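Local atomic coordinates of beta-hexosaminidase Amuc_2018 (Akkermansia muciniphila, PDB entry 6JEA), a protein that hydrolyses terminal non-reducing N-acetylhexosamine residues, releasing N-acetylglucosamine from chitobiose and from the ends of unbranched N-glycans. Residues Ser249-Leu254 / Thr303-Tyr308; Glu319-Trp324 / Ala339-Ile344; Asp354-Gln359 / Leu411-Pro416. All coordinates share one frame; numbering follows the deposited sequence.

The three contacts follow one another along the chain, each closing before the next opens, and all lie in the glycoside hydrolase family 20 catalytic domain, a barrel of parallel strands ringed by helices. Contacts 1 and 2 are close, their centres about 10 Å apart: strand 303-307 of contact 1 neighbours strand 320-323 of contact 2, giving the sheet order 251-255, 303-307, 320-323, 342-345. Contact 3 has its centre about 26 Å from each of the others and joins the loop after helix 348-351 to helix 407-414. Each contact nevertheless touches the bound N-acetylglucosamine, the first at its acetamido methyl, the second at the acetamido group and the O1 hydroxyl, and the third at its O6 hydroxyl.

Contact 1: Ser249-Leu254 / Thr303-Tyr308. With NAG (2-acetamido-2-deoxy-beta-D-glucopyranose), chain B.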
loop_
_atom_site.group_PDB
_atom_site.type_symbol
_atom_site.label_atom_id
_atom_site.label_comp_id
_atom_site.label_asym_id
_atom_site.label_seq_id
_atom_site.Cartn_x
_atom_site.Cartn_y
_atom_site.Cartn_z
ATOM N N SER A 249 -5.159 -3.848 -13.125
ATOM C CA SER A 249 -4.106 -2.837 -13.117
ATOM C C SER A 249 -2.886 -3.288 -13.909
ATOM O O SER A 249 -2.131 -2.450 -14.412
ATOM C CB SER A 249 -3.702 -2.501 -11.679
ATOM O OG SER A 249 -3.036 -3.591 -11.061
ATOM N N GLY A 250 -2.681 -4.598 -14.037
ATOM C CA GLY A 250 -1.529 -5.102 -14.755
ATOM C C GLY A 250 -0.200 -4.838 -14.089
ATOM O O GLY A 250 0.841 -5.014 -14.727
ATOM N N ILE A 251 -0.200 -4.415 -12.830
ATOM C CA ILE A 251 1.023 -4.123 -12.094
ATOM C C ILE A 251 1.280 -5.263 -11.121
ATOM O O ILE A 251 0.396 -5.630 -10.338
ATOM C CB ILE A 251 0.919 -2.781 -11.350
ATOM C CG1 ILE A 251 0.682 -1.634 -12.333
ATOM C CG2 ILE A 251 2.171 -2.536 -10.540
ATOM C CD1 ILE A 251 0.491 -0.291 -11.663
ATOM N N VAL A 252 2.484 -5.825 -11.166
ATOM C CA VAL A 252 2.877 -6.913 -10.279
ATOM C C VAL A 252 4.106 -6.467 -9.499
ATOM O O VAL A 252 5.151 -6.162 -10.089
ATOM C CB VAL A 252 3.154 -8.212 -11.050
ATOM C CG1 VAL A 252 3.513 -9.335 -10.084
ATOM C CG2 VAL A 252 1.948 -8.596 -11.894
ATOM N N HIS A 253 3.972 -6.404 -8.180
ATOM C CA HIS A 253 5.090 -6.114 -7.293
ATOM C C HIS A 253 5.809 -7.425 -6.998
ATOM O O HIS A 253 5.207 -8.359 -6.460
ATOM C CB HIS A 253 4.590 -5.453 -6.009
ATOM C CG HIS A 253 5.654 -4.750 -5.224
ATOM N ND1 HIS A 253 6.869 -5.327 -4.927
ATOM C CD2 HIS A 253 5.672 -3.522 -4.651
ATOM C CE1 HIS A 253 7.595 -4.482 -4.216
ATOM N NE2 HIS A 253 6.891 -3.380 -4.034
ATOM N N LEU A 254 7.085 -7.501 -7.369
ATOM C CA LEU A 254 7.867 -8.720 -7.216
ATOM C C LEU A 254 8.688 -8.738 -5.933
ATOM O O LEU A 254 9.459 -9.678 -5.717
ATOM C CB LEU A 254 8.787 -8.902 -8.424
ATOM C CG LEU A 254 8.104 -8.987 -9.789
ATOM C CD1 LEU A 254 9.138 -9.133 -10.891
ATOM C CD2 LEU A 254 7.115 -10.142 -9.823
ATOM N N THR A 303 3.490 -5.200 -15.808
ATOM C CA THR A 303 4.668 -4.404 -15.515
ATOM C C THR A 303 5.119 -4.643 -14.081
ATOM O O THR A 303 4.285 -4.762 -13.174
ATOM C CB THR A 303 4.397 -2.905 -15.749
ATOM O OG1 THR A 303 5.585 -2.151 -15.474
ATOM C CG2 THR A 303 3.261 -2.402 -14.868
ATOM N N PRO A 304 6.427 -4.729 -13.846
ATOM C CA PRO A 304 6.933 -5.033 -12.507
ATOM C C PRO A 304 7.202 -3.797 -11.663
ATOM O O PRO A 304 7.505 -2.710 -12.158
ATOM C CB PRO A 304 8.246 -5.769 -12.811
ATOM C CG PRO A 304 8.737 -5.094 -14.048
ATOM C CD PRO A 304 7.506 -4.723 -14.851
ATOM N N GLN A 305 7.084 -3.992 -10.354
ATOM C CA GLN A 305 7.467 -2.990 -9.371
ATOM C C GLN A 305 8.405 -3.628 -8.360
ATOM O O GLN A 305 8.354 -4.839 -8.130
ATOM C CB GLN A 305 6.254 -2.397 -8.657
ATOM C CG GLN A 305 5.435 -1.467 -9.517
ATOM C CD GLN A 305 4.378 -0.744 -8.720
ATOM O OE1 GLN A 305 4.035 -1.155 -7.611
ATOM N NE2 GLN A 305 3.850 0.340 -9.278
ATOM N N PHE A 306 9.277 -2.812 -7.762
ATOM C CA PHE A 306 10.285 -3.372 -6.865
ATOM C C PHE A 306 10.449 -2.523 -5.612
ATOM O O PHE A 306 10.241 -1.310 -5.634
ATOM C CB PHE A 306 11.659 -3.492 -7.541
ATOM C CG PHE A 306 11.658 -4.315 -8.795
ATOM C CD1 PHE A 306 11.402 -3.730 -10.024
ATOM C CD2 PHE A 306 11.940 -5.669 -8.750
ATOM C CE1 PHE A 306 11.412 -4.483 -11.184
ATOM C CE2 PHE A 306 11.950 -6.426 -9.908
ATOM C CZ PHE A 306 11.686 -5.832 -11.125
ATOM N N TRP A 307 10.831 -3.178 -4.516
ATOM C CA TRP A 307 11.462 -2.472 -3.409
ATOM C C TRP A 307 12.870 -2.082 -3.841
ATOM O O TRP A 307 13.662 -2.945 -4.232
ATOM C CB TRP A 307 11.507 -3.342 -2.154
ATOM C CG TRP A 307 10.164 -3.797 -1.658
ATOM C CD1 TRP A 307 9.694 -5.078 -1.634
ATOM C CD2 TRP A 307 9.119 -2.977 -1.111
ATOM N NE1 TRP A 307 8.424 -5.108 -1.109
ATOM C CE2 TRP A 307 8.048 -3.832 -0.780
ATOM C CE3 TRP A 307 8.985 -1.605 -0.871
ATOM C CZ2 TRP A 307 6.858 -3.359 -0.222
ATOM C CZ3 TRP A 307 7.804 -1.137 -0.315
ATOM C CH2 TRP A 307 6.757 -2.012 0.003
ATOM N N TYR A 308 13.183 -0.791 -3.785
ATOM C CA TYR A 308 14.407 -0.301 -4.407
ATOM C C TYR A 308 15.644 -0.834 -3.696
ATOM O O TYR A 308 15.717 -0.839 -2.462
ATOM C CB TYR A 308 14.424 1.225 -4.415
ATOM C CG TYR A 308 15.520 1.824 -5.268
ATOM C CD1 TYR A 308 15.728 1.391 -6.572
ATOM C CD2 TYR A 308 16.337 2.835 -4.776
ATOM C CE1 TYR A 308 16.722 1.941 -7.359
ATOM C CE2 TYR A 308 17.337 3.392 -5.558
ATOM C CZ TYR A 308 17.523 2.940 -6.848
ATOM O OH TYR A 308 18.513 3.490 -7.628
HETATM C C1 NAG B . 10.162 -4.151 5.863
HETATM C C2 NAG B . 10.239 -5.552 5.249
HETATM C C3 NAG B . 9.044 -6.400 5.685
HETATM C C4 NAG B . 8.863 -6.361 7.196
HETATM C C5 NAG B . 8.823 -4.917 7.677
HETATM C C6 NAG B . 8.732 -4.792 9.179
HETATM C C7 NAG B . 11.388 -5.750 3.085
HETATM C C8 NAG B . 11.256 -5.602 1.601
HETATM N N2 NAG B . 10.294 -5.470 3.799
HETATM O O1 NAG B . 11.317 -3.445 5.551
HETATM O O3 NAG B . 9.250 -7.742 5.258
HETATM O O4 NAG B . 7.645 -7.002 7.558
HETATM O O5 NAG B . 10.026 -4.251 7.275
HETATM O O6 NAG B . 8.644 -3.429 9.574
HETATM O O7 NAG B . 12.436 -6.107 3.613
#
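The imidazole of H253 meets one face of the W307 indole, with NE2 over the ring's centre and the two planes inclined at 48°. H253 CE1 comes within 3.3 Å of W307 NE1. A chi1 of -163°, with CG anti to the backbone N, places the imidazole here, and a hydrogen bond between ND1 and G255 N fixes its rotation. On the opposite indole face rests the acetamido methyl of the sugar, NAG C8, 3.6 Å from W307 CD1, while W307 NE1 is hydrogen-bonded to E187; H253 thus lies in the second shell, behind this indole, and is likely to steady it.

The strands are neighbours in the parallel barrel of the catalytic domain. I251, H253, T303 and Q305 occupy one face of the sheet, whereas V252 and P304 point from the other onto L297 of helix 282-299, alternating as barrel strands do. Q305 has an extended chain whose amide is met by a methyl group, I251 CG2 lying 3.4 Å from Q305 CD; the polar end suits this buried place because OE1 is hydrogen-bonded to Y322 OH. Its N-H and carbonyl both bond to strand 251-254, Q305 N to V252 O and L254 N to Q305 O (3.0 Å). At the start of the pairing, T303 CG2 runs alongside I251 CG1 at 3.7 Å, a beta-branched residue well suited to a strand. T303 N donates to G250 O, where glycine readily adopts the positive phi, and T303 O receives V252 N at 2.9 Å along an almost straight N-H...O line of 175°.

Contact 2: Glu319-Trp324 / Ala339-Ile344; sequences ETVYAW and AGLNLI. With NAG (2-acetamido-2-deoxy-beta-D-glucopyranose), chain B.
Four backbone hydrogen bonds join E319-A323 to N342-I344 in parallel register. N342 N donates to E319 O and I344 N to V321 O, while V321 N and A323 N donate back to N342 O and I344 O, the last at 2.9 Å. CA-H...O contacts run between these bonds, for example from L343 CA to V321 O at 3.3 Å.

Among the side chains, the main aromatic contact is a CH-pi interaction: I344 CD1 stands over the face of the Y322 ring, 4.1 Å from its centroid. The two side chains lie alongside each other and point the same way; an extended I344 chain (chi2 178°) takes CD1 out as far as Y322 CZ. The same methyl touches T320 CG2 at 3.6 Å, so isoleucine, long and branched, fills the space between both partners. Replacing Y322 with an alanine would probably leave I344 CD1 without the ring face beneath it and Q305 OE1 without its hydroxyl mate.

Apolar contacts dominate the other sheet face. L343 CD1 reaches V321 CG2 at 3.8 Å and packs equally close to A323 CB, whose small size lets the leucine tip in. Polar ends are satisfied beyond the pair: T320 OG1 by R393 and N342 ND2 by G318 O. Just past the strand, the substrate-binding W324 approaches the sugar, with CZ3 3.6 Å from NAG O1.

The arrangement is a beta-alpha-beta unit: strand 320-323 leads through helix 329-339, closed by a Schellman motif at G340, into strand 342-345. That helix packs T336, S332 and I333 against V321, A323 and L343, while strand 303-307 borders strand 320-323 on the edge away from 342-345, whose own other neighbour is strand 392-399.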
loop_
_atom_site.group_PDB
_atom_site.type_symbol
_atom_site.label_atom_id
_atom_site.label_comp_id
_atom_site.label_asym_id
_atom_site.label_seq_id
_atom_site.Cartn_x
_atom_site.Cartn_y
_atom_site.Cartn_z
ATOM N N GLU A 319 10.626 1.541 -15.276
ATOM C CA GLU A 319 10.071 0.733 -14.201
ATOM C C GLU A 319 9.949 1.560 -12.919
ATOM O O GLU A 319 10.491 2.663 -12.800
ATOM C CB GLU A 319 10.933 -0.508 -13.971
ATOM C CG GLU A 319 10.952 -1.468 -15.158
ATOM C CD GLU A 319 11.837 -2.681 -14.926
ATOM O OE1 GLU A 319 12.622 -2.672 -13.953
ATOM O OE2 GLU A 319 11.745 -3.646 -15.717
ATOM N N THR A 320 9.221 1.013 -11.946
ATOM C CA THR A 320 8.889 1.731 -10.722
ATOM C C THR A 320 9.454 1.015 -9.501
ATOM O O THR A 320 9.286 -0.206 -9.337
ATOM C CB THR A 320 7.375 1.911 -10.581
ATOM O OG1 THR A 320 6.892 2.726 -11.654
ATOM C CG2 THR A 320 7.040 2.593 -9.265
ATOM N N VAL A 321 10.117 1.788 -8.644
ATOM C CA VAL A 321 10.698 1.280 -7.412
ATOM C C VAL A 321 10.163 2.098 -6.243
ATOM O O VAL A 321 9.718 3.238 -6.396
ATOM C CB VAL A 321 12.238 1.313 -7.447
ATOM C CG1 VAL A 321 12.753 0.441 -8.577
ATOM C CG2 VAL A 321 12.727 2.736 -7.613
ATOM N N TYR A 322 10.205 1.487 -5.063
ATOM C CA TYR A 322 9.755 2.103 -3.824
ATOM C C TYR A 322 10.964 2.446 -2.968
ATOM O O TYR A 322 11.807 1.580 -2.709
ATOM C CB TYR A 322 8.830 1.167 -3.038
ATOM C CG TYR A 322 7.491 0.865 -3.675
ATOM C CD1 TYR A 322 7.398 0.070 -4.811
ATOM C CD2 TYR A 322 6.316 1.344 -3.115
ATOM C CE1 TYR A 322 6.172 -0.220 -5.386
ATOM C CE2 TYR A 322 5.087 1.058 -3.681
ATOM C CZ TYR A 322 5.021 0.274 -4.814
ATOM O OH TYR A 322 3.799 -0.007 -5.377
ATOM N N ALA A 323 11.046 3.698 -2.528
ATOM C CA ALA A 323 12.018 4.073 -1.511
ATOM C C ALA A 323 11.482 3.661 -0.148
ATOM O O ALA A 323 10.366 4.035 0.221
ATOM C CB ALA A 323 12.296 5.576 -1.548
ATOM N N TRP A 324 12.267 2.882 0.595
ATOM C CA TRP A 324 11.776 2.313 1.847
ATOM C C TRP A 324 12.777 2.320 2.992
ATOM O O TRP A 324 12.343 2.295 4.149
ATOM C CB TRP A 324 11.301 0.873 1.620
ATOM C CG TRP A 324 12.339 -0.017 0.995
ATOM C CD1 TRP A 324 12.756 -0.005 -0.307
ATOM C CD2 TRP A 324 13.085 -1.054 1.642
ATOM N NE1 TRP A 324 13.716 -0.964 -0.507
ATOM C CE2 TRP A 324 13.936 -1.623 0.674
ATOM C CE3 TRP A 324 13.118 -1.554 2.947
ATOM C CZ2 TRP A 324 14.811 -2.669 0.969
ATOM C CZ3 TRP A 324 13.987 -2.593 3.238
ATOM C CH2 TRP A 324 14.820 -3.138 2.254
ATOM N N ALA A 339 18.955 7.152 -13.150
ATOM C CA ALA A 339 18.746 5.885 -13.837
ATOM C C ALA A 339 17.443 5.830 -14.624
ATOM O O ALA A 339 17.113 4.772 -15.170
ATOM C CB ALA A 339 18.787 4.730 -12.831
ATOM N N GLY A 340 16.695 6.927 -14.695
ATOM C CA GLY A 340 15.465 6.928 -15.465
ATOM C C GLY A 340 14.368 6.055 -14.900
ATOM O O GLY A 340 13.533 5.552 -15.657
ATOM N N LEU A 341 14.351 5.855 -13.587
ATOM C CA LEU A 341 13.313 5.090 -12.913
ATOM C C LEU A 341 12.269 6.023 -12.314
ATOM O O LEU A 341 12.532 7.196 -12.044
ATOM C CB LEU A 341 13.916 4.214 -11.810
ATOM C CG LEU A 341 14.922 3.145 -12.228
ATOM C CD1 LEU A 341 15.448 2.405 -11.007
ATOM C CD2 LEU A 341 14.292 2.180 -13.219
ATOM N N ASN A 342 11.072 5.483 -12.108
ATOM C CA ASN A 342 10.034 6.169 -11.354
ATOM C C ASN A 342 10.054 5.693 -9.908
ATOM O O ASN A 342 10.382 4.538 -9.618
ATOM C CB ASN A 342 8.652 5.934 -11.965
ATOM C CG ASN A 342 8.490 6.611 -13.305
ATOM O OD1 ASN A 342 8.318 7.826 -13.381
ATOM N ND2 ASN A 342 8.540 5.827 -14.373
ATOM N N LEU A 343 9.696 6.596 -9.000
ATOM C CA LEU A 343 9.862 6.358 -7.575
ATOM C C LEU A 343 8.559 6.601 -6.831
ATOM O O LEU A 343 7.859 7.587 -7.077
ATOM C CB LEU A 343 10.962 7.255 -6.997
ATOM C CG LEU A 343 11.309 7.049 -5.524
ATOM C CD1 LEU A 343 11.787 5.628 -5.269
ATOM C CD2 LEU A 343 12.365 8.042 -5.107
ATOM N N ILE A 344 8.246 5.689 -5.916
ATOM C CA ILE A 344 7.153 5.844 -4.967
ATOM C C ILE A 344 7.765 5.936 -3.576
ATOM O O ILE A 344 8.585 5.092 -3.196
ATOM C CB ILE A 344 6.152 4.681 -5.071
ATOM C CG1 ILE A 344 5.585 4.602 -6.490
ATOM C CG2 ILE A 344 5.033 4.859 -4.072
ATOM C CD1 ILE A 344 4.626 3.452 -6.709
HETATM C C1 NAG B . 10.162 -4.151 5.863
HETATM C C2 NAG B . 10.239 -5.552 5.249
HETATM C C3 NAG B . 9.044 -6.400 5.685
HETATM C C4 NAG B . 8.863 -6.361 7.196
HETATM C C5 NAG B . 8.823 -4.917 7.677
HETATM C C6 NAG B . 8.732 -4.792 9.179
HETATM C C7 NAG B . 11.388 -5.750 3.085
HETATM C C8 NAG B . 11.256 -5.602 1.601
HETATM N N2 NAG B . 10.294 -5.470 3.799
HETATM O O1 NAG B . 11.317 -3.445 5.551
HETATM O O3 NAG B . 9.250 -7.742 5.258
HETATM O O4 NAG B . 7.645 -7.002 7.558
HETATM O O5 NAG B . 10.026 -4.251 7.275
HETATM O O6 NAG B . 8.644 -3.429 9.574
HETATM O O7 NAG B . 12.436 -6.107 3.613
#

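Contact 3: Asp354-Gln359 / Leu411-Pro416. With NAG (2-acetamido-2-deoxy-beta-D-glucopyranose), chain B.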
loop_
_atom_site.group_PDB
_atom_site.type_symbol
_atom_site.label_atom_id
_atom_site.label_comp_id
_atom_site.label_asym_id
_atom_site.label_seq_id
_atom_site.Cartn_x
_atom_site.Cartn_y
_atom_site.Cartn_z
ATOM N N ASP A 354 3.356 0.036 10.806
ATOM C CA ASP A 354 3.425 -1.008 11.820
ATOM C C ASP A 354 4.154 -0.541 13.074
ATOM O O ASP A 354 3.976 -1.143 14.138
ATOM C CB ASP A 354 4.103 -2.264 11.264
ATOM C CG ASP A 354 5.463 -1.980 10.641
ATOM O OD1 ASP A 354 5.622 -0.920 9.995
ATOM O OD2 ASP A 354 6.371 -2.829 10.793
ATOM N N PHE A 355 4.949 0.520 12.974
ATOM C CA PHE A 355 5.665 1.027 14.131
ATOM C C PHE A 355 4.691 1.694 15.100
ATOM O O PHE A 355 3.665 2.242 14.685
ATOM C CB PHE A 355 6.737 2.030 13.706
ATOM C CG PHE A 355 7.803 1.451 12.810
ATOM C CD1 PHE A 355 7.927 0.079 12.639
ATOM C CD2 PHE A 355 8.687 2.285 12.144
ATOM C CE1 PHE A 355 8.905 -0.448 11.812
ATOM C CE2 PHE A 355 9.669 1.762 11.319
ATOM C CZ PHE A 355 9.776 0.392 11.153
ATOM N N PRO A 356 4.985 1.657 16.399
ATOM C CA PRO A 356 4.108 2.327 17.366
ATOM C C PRO A 356 4.042 3.824 17.101
ATOM O O PRO A 356 5.033 4.451 16.723
ATOM C CB PRO A 356 4.766 2.019 18.717
ATOM C CG PRO A 356 6.196 1.699 18.381
ATOM C CD PRO A 356 6.142 1.016 17.047
ATOM N N GLN A 357 2.851 4.392 17.289
ATOM C CA GLN A 357 2.641 5.812 17.047
ATOM C C GLN A 357 2.854 6.667 18.289
ATOM O O GLN A 357 2.942 7.894 18.170
ATOM C CB GLN A 357 1.232 6.052 16.489
ATOM C CG GLN A 357 0.123 5.481 17.347
ATOM C CD GLN A 357 -1.170 5.293 16.573
ATOM O OE1 GLN A 357 -1.754 6.255 16.069
ATOM N NE2 GLN A 357 -1.618 4.045 16.467
ATOM N N ILE A 358 2.937 6.058 19.469
ATOM C CA ILE A 358 3.198 6.773 20.713
ATOM C C ILE A 358 4.306 6.042 21.458
ATOM O O ILE A 358 4.259 4.814 21.597
ATOM C CB ILE A 358 1.934 6.887 21.587
ATOM C CG1 ILE A 358 0.863 7.713 20.870
ATOM C CG2 ILE A 358 2.272 7.506 22.936
ATOM C CD1 ILE A 358 -0.429 7.852 21.644
ATOM N N GLN A 359 5.304 6.795 21.924
ATOM C CA GLN A 359 6.423 6.205 22.645
ATOM C C GLN A 359 5.924 5.431 23.857
ATOM O O GLN A 359 5.099 5.927 24.631
ATOM C CB GLN A 359 7.407 7.291 23.079
ATOM C CG GLN A 359 8.661 6.755 23.744
ATOM C CD GLN A 359 9.516 5.942 22.793
ATOM O OE1 GLN A 359 9.765 6.355 21.661
ATOM N NE2 GLN A 359 9.963 4.775 23.245
ATOM N N LEU A 411 -6.319 -1.179 12.176
ATOM C CA LEU A 411 -6.801 0.194 12.107
ATOM C C LEU A 411 -6.214 1.057 13.215
ATOM O O LEU A 411 -5.966 2.249 12.998
ATOM C CB LEU A 411 -8.330 0.223 12.167
ATOM C CG LEU A 411 -9.079 -0.393 10.980
ATOM C CD1 LEU A 411 -10.580 -0.216 11.150
ATOM C CD2 LEU A 411 -8.616 0.211 9.668
ATOM N N TYR A 412 -5.985 0.489 14.405
ATOM C CA TYR A 412 -5.372 1.283 15.462
ATOM C C TYR A 412 -3.999 1.784 15.042
ATOM O O TYR A 412 -3.647 2.942 15.301
ATOM C CB TYR A 412 -5.262 0.487 16.761
ATOM C CG TYR A 412 -4.736 1.339 17.901
ATOM C CD1 TYR A 412 -3.369 1.477 18.122
ATOM C CD2 TYR A 412 -5.606 2.025 18.738
ATOM C CE1 TYR A 412 -2.888 2.264 19.142
ATOM C CE2 TYR A 412 -5.134 2.809 19.768
ATOM C CZ TYR A 412 -3.772 2.926 19.965
ATOM O OH TYR A 412 -3.293 3.707 20.991
ATOM N N ARG A 413 -3.203 0.927 14.401
ATOM C CA ARG A 413 -1.874 1.365 13.987
ATOM C C ARG A 413 -1.907 2.182 12.699
ATOM O O ARG A 413 -1.085 3.089 12.528
ATOM C CB ARG A 413 -0.939 0.164 13.833
ATOM C CG ARG A 413 -0.606 -0.507 15.154
ATOM C CD ARG A 413 0.864 -0.353 15.532
ATOM N NE ARG A 413 1.082 -0.664 16.943
ATOM C CZ ARG A 413 2.268 -0.923 17.489
ATOM N NH1 ARG A 413 3.367 -0.927 16.746
ATOM N NH2 ARG A 413 2.352 -1.192 18.785
ATOM N N ALA A 414 -2.849 1.899 11.796
ATOM C CA ALA A 414 -2.892 2.599 10.517
ATOM C C ALA A 414 -3.424 4.020 10.649
ATOM O O ALA A 414 -2.980 4.912 9.918
ATOM C CB ALA A 414 -3.746 1.819 9.516
ATOM N N TYR A 415 -4.368 4.250 11.557
ATOM C CA TYR A 415 -4.950 5.571 11.713
ATOM C C TYR A 415 -4.594 6.155 13.076
ATOM O O TYR A 415 -4.461 5.415 14.056
ATOM C CB TYR A 415 -6.473 5.516 11.545
ATOM C CG TYR A 415 -6.877 5.243 10.117
ATOM C CD1 TYR A 415 -7.085 6.286 9.226
ATOM C CD2 TYR A 415 -7.013 3.941 9.650
ATOM C CE1 TYR A 415 -7.436 6.047 7.917
ATOM C CE2 TYR A 415 -7.363 3.690 8.335
ATOM C CZ TYR A 415 -7.572 4.749 7.476
ATOM O OH TYR A 415 -7.919 4.516 6.168
ATOM N N PRO A 416 -4.439 7.485 13.179
ATOM C CA PRO A 416 -4.693 8.472 12.125
ATOM C C PRO A 416 -3.492 8.851 11.249
ATOM O O PRO A 416 -3.594 9.838 10.523
ATOM C CB PRO A 416 -5.148 9.688 12.925
ATOM C CG PRO A 416 -4.315 9.606 14.172
ATOM C CD PRO A 416 -4.106 8.135 14.458
HETATM C C1 NAG B . 10.162 -4.151 5.863
HETATM C C2 NAG B . 10.239 -5.552 5.249
HETATM C C3 NAG B . 9.044 -6.400 5.685
HETATM C C4 NAG B . 8.863 -6.361 7.196
HETATM C C5 NAG B . 8.823 -4.917 7.677
HETATM C C6 NAG B . 8.732 -4.792 9.179
HETATM C C7 NAG B . 11.388 -5.750 3.085
HETATM C C8 NAG B . 11.256 -5.602 1.601
HETATM N N2 NAG B . 10.294 -5.470 3.799
HETATM O O1 NAG B . 11.317 -3.445 5.551
HETATM O O3 NAG B . 9.250 -7.742 5.258
HETATM O O4 NAG B . 7.645 -7.002 7.558
HETATM O O5 NAG B . 10.026 -4.251 7.275
HETATM O O6 NAG B . 8.644 -3.429 9.574
HETATM O O7 NAG B . 12.436 -6.107 3.613
#
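The guanidinium of R413 lies with one face against P356 CA, which stands 3.4 Å above its plane, and turns an edge to the backbone of D354. There NH1 donates to D354 O at 2.7 Å, close to the guanidinium plane. The arginine bends at chi2 (-113°) to lie alongside the proline, apt here because P356 N, 3.1 Å from R413 NH1, carries no hydrogen to oppose it. NE forms a salt bridge with E463 and NH2 bonds to R362 O, so partners on three nitrogens fix how the group is turned. The amide of Q357 is inclined 64° to the Y412 ring; its NE2 donates, within its own amide plane but tilted 34° from that of the carbonyl, to Y412 O, 2.6 Å away.

In this barrel domain, the loop beyond strand 342-345 is tied to helix 407-414, which follows strand 392-399. Y412 O lies in the last turn of that helix, where a glutamine supplies the N-H the helix lacks. Q357 OE1 meets P416 CD at 3.4 Å, beside the cis peptide bond joining Y415 to P416. While its carbonyl holds R413, D354 turns its carboxylate away, and OD2 accepts the NAG O6 hydroxyl at 2.6 Å.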